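XAC2610 protein (Xanthomonas axonopodis pv. citri, PDB 4QTQ) binds calcium and probably serves as an immunity protein that inhibits a peptidoglycan hydrolase linked to a bacterium-killing type IV secretion system. Local coordinates at residues D98-G101 and E105-V108; L150-V153 and L158-T161; D172-K177 and A181-R186. All coordinates share one frame; numbering follows the deposited sequence.

Interaction 1. Residues D98-G101 and E105-V108; sequences DING and EDVV. With CA (calcium ion), chain B.
D98 turns CG away from its own N (chi1 -177°), which brings OD1 to the calcium ion beside D106, whose CG sits beside its own N and anti to its carbonyl carbon (chi1 -50°). The two acids do not bond to each other: D98 OD1 and D106 OD2 stand 3.2 Å apart because both bind the calcium ion. D98 uses one oxygen, with OD1 2.3 Å from the calcium, whereas D106 is bidentate, its OD1 and OD2 each 2.6 Å from the metal. The concentration of negative charge is probably offset by the ion itself. D106 OD2 has a second task: I99 N donates to its anti lone pair, the one away from OD1, over 2.7 Å (157° at the hydrogen). Metal and amide thus fix the carboxylate's rotation together, while F127 N grips its other oxygen, OD1. Residues 98-106 form a DxNxDGxxD calcium loop whose first ligands are spaced as in an EF-hand, but whose bidentate acid comes at the ninth position and which joins strands 94-97 and 106-112, resembling the calcium loops in the beta-propellers of integrin alpha subunits. The N100 side chain also reaches the ion, and D102 and the backbone oxygen of H104 complete the protein ligands; water 1 adds its oxygen 2.3 Å from the calcium. The second carboxylate oxygen of D98, OD2, is taken by G103 N within the same loop. Away from the ion the contact is apolar: the I99 side chain runs at about a right angle to that of V108, and its tip, CD1, lies 3.7 Å from V108 CG2, with V124 also against I99.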
loop_
_atom_site.group_PDB
_atom_site.type_symbol
_atom_site.label_atom_id
_atom_site.label_comp_id
_atom_site.label_asym_id
_atom_site.label_seq_id
_atom_site.Cartn_x
_atom_site.Cartn_y
_atom_site.Cartn_z
ATOM N N ASP A 98 9.600 2.427 -4.339
ATOM C CA ASP A 98 10.206 1.194 -4.844
ATOM C C ASP A 98 10.061 0.161 -3.764
ATOM O O ASP A 98 10.726 0.224 -2.745
ATOM C CB ASP A 98 11.688 1.394 -5.189
ATOM C CG ASP A 98 12.336 0.146 -5.789
ATOM O OD1 ASP A 98 11.618 -0.726 -6.351
ATOM O OD2 ASP A 98 13.585 0.053 -5.703
ATOM N N ILE A 99 9.165 -0.784 -3.981
ATOM C CA ILE A 99 8.848 -1.780 -2.970
ATOM C C ILE A 99 9.857 -2.921 -3.039
ATOM O O ILE A 99 10.308 -3.412 -2.005
ATOM C CB ILE A 99 7.396 -2.297 -3.137
ATOM C CG1 ILE A 99 6.409 -1.150 -2.850
ATOM C CG2 ILE A 99 7.122 -3.483 -2.216
ATOM C CD1 ILE A 99 4.962 -1.452 -3.166
ATOM N N ASN A 100 10.225 -3.327 -4.250
ATOM C CA ASN A 100 11.084 -4.502 -4.416
ATOM C C ASN A 100 12.586 -4.217 -4.580
ATOM O O ASN A 100 13.351 -5.125 -4.900
ATOM C CB ASN A 100 10.560 -5.404 -5.547
ATOM C CG ASN A 100 10.533 -4.723 -6.896
ATOM O OD1 ASN A 100 10.744 -3.512 -7.026
ATOM N ND2 ASN A 100 10.241 -5.502 -7.913
ATOM N N GLY A 101 12.998 -2.972 -4.351
ATOM C CA GLY A 101 14.417 -2.619 -4.270
ATOM C C GLY A 101 15.235 -2.690 -5.552
ATOM O O GLY A 101 16.465 -2.711 -5.500
ATOM N N GLU A 105 10.547 2.941 -9.253
ATOM C CA GLU A 105 9.380 3.123 -8.418
ATOM C C GLU A 105 8.238 2.238 -8.896
ATOM O O GLU A 105 8.054 1.998 -10.099
ATOM C CB GLU A 105 8.889 4.565 -8.380
ATOM C CG GLU A 105 9.672 5.472 -7.460
ATOM C CD GLU A 105 10.784 6.164 -8.193
ATOM O OE1 GLU A 105 11.228 5.633 -9.239
ATOM O OE2 GLU A 105 11.212 7.239 -7.724
ATOM N N ASP A 106 7.510 1.744 -7.910
ATOM C CA ASP A 106 6.286 1.015 -8.093
ATOM C C ASP A 106 5.149 1.924 -7.630
ATOM O O ASP A 106 5.384 3.048 -7.187
ATOM C CB ASP A 106 6.361 -0.263 -7.268
ATOM C CG ASP A 106 7.651 -1.028 -7.521
ATOM O OD1 ASP A 106 7.911 -1.391 -8.695
ATOM O OD2 ASP A 106 8.422 -1.252 -6.561
ATOM N N VAL A 107 3.911 1.444 -7.725
ATOM C CA VAL A 107 2.762 2.290 -7.457
ATOM C C VAL A 107 1.770 1.585 -6.531
ATOM O O VAL A 107 1.488 0.383 -6.686
ATOM C CB VAL A 107 2.065 2.742 -8.766
ATOM C CG1 VAL A 107 0.858 3.631 -8.467
ATOM C CG2 VAL A 107 3.050 3.462 -9.659
ATOM N N VAL A 108 1.286 2.344 -5.554
ATOM C CA VAL A 108 0.327 1.854 -4.574
ATOM C C VAL A 108 -0.865 2.795 -4.582
ATOM O O VAL A 108 -0.717 4.017 -4.486
ATOM C CB VAL A 108 0.935 1.791 -3.153
ATOM C CG1 VAL A 108 -0.104 1.308 -2.153
ATOM C CG2 VAL A 108 2.164 0.908 -3.120
HETATM CA CA CA B . 10.433 -1.515 -8.211
HETATM O O HOH W 1 10.133 -2.680 -10.182
#

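Interaction 2. Residues L150-V153 and L158-T161; sequences LFSV and LTST
L158 lies alongside both F151 and V153, all pointing to one side of the hairpin. Its CB lies 4.0 Å from S152 O; CG, swung beside the backbone N (chi1 -84°), then comes within 4.1 Å of both V153 CG2 and F151 CD1. There the branches part. CD1 runs alongside V153, 4.0 Å from its CG1, while CD2 sits over one face of the phenyl ring of F151, 4.2 Å from the centroid and 21° off the normal, a CH-pi contact displaced toward the rim. L150 CD1 covers the opposite face of that ring over its centre, so the phenyl is clamped between two leucine methyl groups. Strands 152-154 and 157-163 form a beta hairpin at one margin of an antiparallel sheet, where S152 and T159 are a hydrogen-bonded pair and V153 and L158 a non-hydrogen-bonded one. S152 N donates to T159 O over 3.0 Å, in the carbonyl plane, and T159 N returns an equally long bond to S152 O. That same S152 O also receives a CA-H...O contact from L158 CA. On the face bearing S152 and T159, S152 CB packs 3.7 Å from T159 OG1, and S152 OG is hydrogen-bonded to D85.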
loop_
_atom_site.group_PDB
_atom_site.type_symbol
_atom_site.label_atom_id
_atom_site.label_comp_id
_atom_site.label_asym_id
_atom_site.label_seq_id
_atom_site.Cartn_x
_atom_site.Cartn_y
_atom_site.Cartn_z
ATOM N N LEU A 150 -1.075 0.360 5.346
ATOM C CA LEU A 150 -0.039 -0.034 4.412
ATOM C C LEU A 150 1.218 -0.511 5.142
ATOM O O LEU A 150 1.624 0.059 6.155
ATOM C CB LEU A 150 0.308 1.127 3.481
ATOM C CG LEU A 150 1.244 0.856 2.297
ATOM C CD1 LEU A 150 0.715 -0.278 1.432
ATOM C CD2 LEU A 150 1.383 2.117 1.462
ATOM N N PHE A 151 1.796 -1.586 4.621
ATOM C CA PHE A 151 3.040 -2.158 5.128
ATOM C C PHE A 151 4.229 -1.201 5.022
ATOM O O PHE A 151 4.182 -0.209 4.292
ATOM C CB PHE A 151 3.356 -3.487 4.403
ATOM C CG PHE A 151 3.212 -3.426 2.906
ATOM C CD1 PHE A 151 4.191 -2.838 2.121
ATOM C CD2 PHE A 151 2.083 -3.953 2.280
ATOM C CE1 PHE A 151 4.060 -2.785 0.737
ATOM C CE2 PHE A 151 1.943 -3.897 0.906
ATOM C CZ PHE A 151 2.935 -3.317 0.129
ATOM N N SER A 152 5.278 -1.505 5.787
ATOM C CA SER A 152 6.547 -0.768 5.728
ATOM C C SER A 152 7.563 -1.658 5.035
ATOM O O SER A 152 7.476 -2.873 5.134
ATOM C CB SER A 152 7.039 -0.438 7.133
ATOM O OG SER A 152 5.970 0.016 7.951
ATOM N N VAL A 153 8.527 -1.063 4.345
ATOM C CA VAL A 153 9.551 -1.838 3.655
ATOM C C VAL A 153 10.921 -1.568 4.279
ATOM O O VAL A 153 11.270 -0.418 4.563
ATOM C CB VAL A 153 9.586 -1.525 2.140
ATOM C CG1 VAL A 153 10.639 -2.382 1.448
ATOM C CG2 VAL A 153 8.222 -1.770 1.507
ATOM N N LEU A 158 9.105 -6.924 4.450
ATOM C CA LEU A 158 7.909 -6.114 4.554
ATOM C C LEU A 158 7.202 -6.437 5.875
ATOM O O LEU A 158 6.974 -7.602 6.192
ATOM C CB LEU A 158 6.967 -6.409 3.380
ATOM C CG LEU A 158 7.221 -5.666 2.061
ATOM C CD1 LEU A 158 8.646 -5.834 1.538
ATOM C CD2 LEU A 158 6.224 -6.116 1.007
ATOM N N THR A 159 6.852 -5.411 6.640
ATOM C CA THR A 159 6.140 -5.616 7.899
ATOM C C THR A 159 4.732 -5.024 7.861
ATOM O O THR A 159 4.493 -3.993 7.243
ATOM C CB THR A 159 6.919 -5.025 9.090
ATOM O OG1 THR A 159 7.335 -3.697 8.767
ATOM C CG2 THR A 159 8.148 -5.859 9.397
ATOM N N SER A 160 3.808 -5.705 8.528
ATOM C CA SER A 160 2.394 -5.332 8.558
ATOM C C SER A 160 1.830 -5.766 9.908
ATOM O O SER A 160 2.262 -6.781 10.464
ATOM C CB SER A 160 1.644 -6.037 7.425
ATOM O OG SER A 160 0.350 -5.488 7.210
ATOM N N THR A 161 0.902 -4.990 10.456
ATOM C CA THR A 161 0.287 -5.340 11.729
ATOM C C THR A 161 -1.207 -5.578 11.562
ATOM O O THR A 161 -1.873 -4.942 10.741
ATOM C CB THR A 161 0.509 -4.270 12.824
ATOM O OG1 THR A 161 -0.284 -3.120 12.547
ATOM C CG2 THR A 161 1.952 -3.851 12.895
#

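Interaction 3. Residues D172-K177 and A181-R186; sequences DTYELK and AVLIER
T173 O is gripped by two consecutive amides: I184 N lies 2.9 Å away in a nearly straight bond (170° at the hydrogen), in the carbonyl plane, and E185 N adds a weak one. This is a classic beta bulge in the hairpin of strands 168-176 and 181-190, and it shifts the antiparallel register by one residue between T173 and Y174. E175 and V182 form a regular hydrogen-bonded pair on one side of the bulge. At the extra residue, I184 CG1 packs 3.3 Å from T173 O. On the face carrying Y174 and L183, L183 CD1 lies over one face of the Y174 ring in a CH-pi contact, 3.9 Å from its centroid and 15° off the normal, offset toward the rim, while L183 CB approaches the ring atom CE2. A181 C lies at the ring edge, near its plane, and L140 and I143 of helix 138-143 pack against A181. Farther along this face, R186 folds back at chi3 (-53°), bringing NH1 2.9 Å from D172 OD2 in a salt bridge, the guanidinium and carboxylate planes steeply inclined. The other face is bridged by water: T173 OG1 donates to water 2 over 2.9 Å, and water 2 donates to E185 OE1 over 2.6 Å.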
loop_
_atom_site.group_PDB
_atom_site.type_symbol
_atom_site.label_atom_id
_atom_site.label_comp_id
_atom_site.label_asym_id
_atom_site.label_seq_id
_atom_site.Cartn_x
_atom_site.Cartn_y
_atom_site.Cartn_z
ATOM N N ASP A 172 3.337 -9.219 11.354
ATOM C CA ASP A 172 3.721 -10.077 10.234
ATOM C C ASP A 172 4.966 -9.558 9.539
ATOM O O ASP A 172 5.129 -8.353 9.359
ATOM C CB ASP A 172 2.575 -10.166 9.223
ATOM C CG ASP A 172 1.487 -11.098 9.673
ATOM O OD1 ASP A 172 1.720 -11.901 10.588
ATOM O OD2 ASP A 172 0.388 -11.057 9.100
ATOM N N THR A 173 5.838 -10.483 9.158
ATOM C CA THR A 173 7.012 -10.162 8.367
ATOM C C THR A 173 6.980 -11.040 7.114
ATOM O O THR A 173 6.807 -12.269 7.198
ATOM C CB THR A 173 8.324 -10.356 9.159
ATOM O OG1 THR A 173 8.363 -9.434 10.263
ATOM C CG2 THR A 173 9.546 -10.124 8.270
ATOM N N TYR A 174 7.107 -10.380 5.964
ATOM C CA TYR A 174 7.115 -11.028 4.664
ATOM C C TYR A 174 8.481 -10.804 4.058
ATOM O O TYR A 174 9.063 -9.722 4.210
ATOM C CB TYR A 174 6.071 -10.410 3.725
ATOM C CG TYR A 174 4.648 -10.656 4.143
ATOM C CD1 TYR A 174 4.053 -9.892 5.149
ATOM C CD2 TYR A 174 3.898 -11.658 3.538
ATOM C CE1 TYR A 174 2.739 -10.125 5.541
ATOM C CE2 TYR A 174 2.590 -11.894 3.908
ATOM C CZ TYR A 174 2.017 -11.136 4.911
ATOM O OH TYR A 174 0.728 -11.397 5.278
ATOM N N GLU A 175 8.991 -11.822 3.370
ATOM C CA GLU A 175 10.184 -11.654 2.539
ATOM C C GLU A 175 9.689 -11.536 1.116
ATOM O O GLU A 175 8.830 -12.320 0.686
ATOM C CB GLU A 175 11.133 -12.836 2.686
ATOM C CG GLU A 175 12.410 -12.708 1.870
ATOM C CD GLU A 175 13.411 -13.810 2.151
ATOM O OE1 GLU A 175 13.073 -14.773 2.859
ATOM O OE2 GLU A 175 14.549 -13.725 1.650
ATOM N N LEU A 176 10.213 -10.554 0.392
ATOM C CA LEU A 176 9.841 -10.358 -0.993
ATOM C C LEU A 176 10.995 -10.799 -1.866
ATOM O O LEU A 176 12.083 -10.230 -1.781
ATOM C CB LEU A 176 9.512 -8.897 -1.278
ATOM C CG LEU A 176 9.009 -8.648 -2.713
ATOM C CD1 LEU A 176 7.536 -9.014 -2.868
ATOM C CD2 LEU A 176 9.230 -7.203 -3.094
ATOM N N LYS A 177 10.754 -11.822 -2.686
ATOM C CA LYS A 177 11.728 -12.283 -3.676
ATOM C C LYS A 177 11.030 -12.420 -5.015
ATOM O O LYS A 177 10.094 -13.214 -5.148
ATOM C CB LYS A 177 12.340 -13.629 -3.271
ATOM C CG LYS A 177 12.979 -13.621 -1.891
ATOM C CD LYS A 177 13.687 -14.928 -1.571
ATOM C CE LYS A 177 15.046 -15.020 -2.246
ATOM N NZ LYS A 177 16.020 -15.683 -1.337
ATOM N N ALA A 181 5.642 -11.872 -2.448
ATOM C CA ALA A 181 5.747 -11.690 -0.998
ATOM C C ALA A 181 5.325 -12.964 -0.290
ATOM O O ALA A 181 4.221 -13.444 -0.524
ATOM C CB ALA A 181 4.878 -10.539 -0.533
ATOM N N VAL A 182 6.198 -13.491 0.572
ATOM C CA VAL A 182 5.912 -14.710 1.339
ATOM C C VAL A 182 6.050 -14.463 2.839
ATOM O O VAL A 182 7.070 -13.950 3.296
ATOM C CB VAL A 182 6.849 -15.868 0.930
ATOM C CG1 VAL A 182 6.770 -17.018 1.930
ATOM C CG2 VAL A 182 6.494 -16.342 -0.468
ATOM N N LEU A 183 5.031 -14.855 3.602
ATOM C CA LEU A 183 5.068 -14.700 5.050
ATOM C C LEU A 183 6.144 -15.601 5.631
ATOM O O LEU A 183 6.148 -16.806 5.372
ATOM C CB LEU A 183 3.714 -15.049 5.677
ATOM C CG LEU A 183 3.621 -14.857 7.206
ATOM C CD1 LEU A 183 3.586 -13.375 7.543
ATOM C CD2 LEU A 183 2.399 -15.558 7.764
ATOM N N ILE A 184 7.040 -15.024 6.429
ATOM C CA ILE A 184 8.100 -15.805 7.078
ATOM C C ILE A 184 8.016 -15.806 8.606
ATOM O O ILE A 184 8.697 -16.586 9.254
ATOM C CB ILE A 184 9.506 -15.333 6.663
ATOM C CG1 ILE A 184 9.731 -13.861 7.030
ATOM C CG2 ILE A 184 9.730 -15.563 5.172
ATOM C CD1 ILE A 184 11.198 -13.503 7.100
ATOM N N GLU A 185 7.189 -14.935 9.173
ATOM C CA GLU A 185 7.083 -14.809 10.615
ATOM C C GLU A 185 5.787 -14.117 10.992
ATOM O O GLU A 185 5.442 -13.070 10.437
ATOM C CB GLU A 185 8.257 -14.007 11.177
ATOM C CG GLU A 185 8.322 -14.007 12.694
ATOM C CD GLU A 185 9.319 -13.007 13.219
ATOM O OE1 GLU A 185 8.924 -11.852 13.461
ATOM O OE2 GLU A 185 10.494 -13.376 13.390
ATOM N N ARG A 186 5.077 -14.718 11.939
ATOM C CA ARG A 186 3.892 -14.111 12.523
ATOM C C ARG A 186 4.042 -14.144 14.047
ATOM O O ARG A 186 4.156 -15.228 14.638
ATOM C CB ARG A 186 2.626 -14.857 12.093
ATOM C CG ARG A 186 1.355 -14.210 12.624
ATOM C CD ARG A 186 0.102 -15.045 12.470
ATOM N NE ARG A 186 -0.159 -15.526 11.117
ATOM C CZ ARG A 186 -0.595 -14.783 10.099
ATOM N NH1 ARG A 186 -0.785 -13.475 10.227
ATOM N NH2 ARG A 186 -0.812 -15.357 8.924
HETATM O O HOH W 2 6.929 -10.608 12.446
#

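How the interactions relate
Interactions 2 and 3 are successive hairpins of one antiparallel sheet, joined where strands 157-163 and 168-176 run side by side: L158 O and Y174 N, like S160 O and D172 N, are 2.8 Å apart, probable hydrogen bonds. Interaction 1 belongs to a different sheet and precedes both in sequence. Its I99 packs against V153, F151 and L158 of interaction 2, and N100 CB meets L176 CD2 of interaction 3, so the calcium loop abuts both hairpins. Interactions 1 and 2 are partly buried, the first organised by a metal, the second by backbone pairing and leucine-phenyl packing. Interaction 3, farther out, is a surface contact mixing a bulge with ionic and water-mediated links.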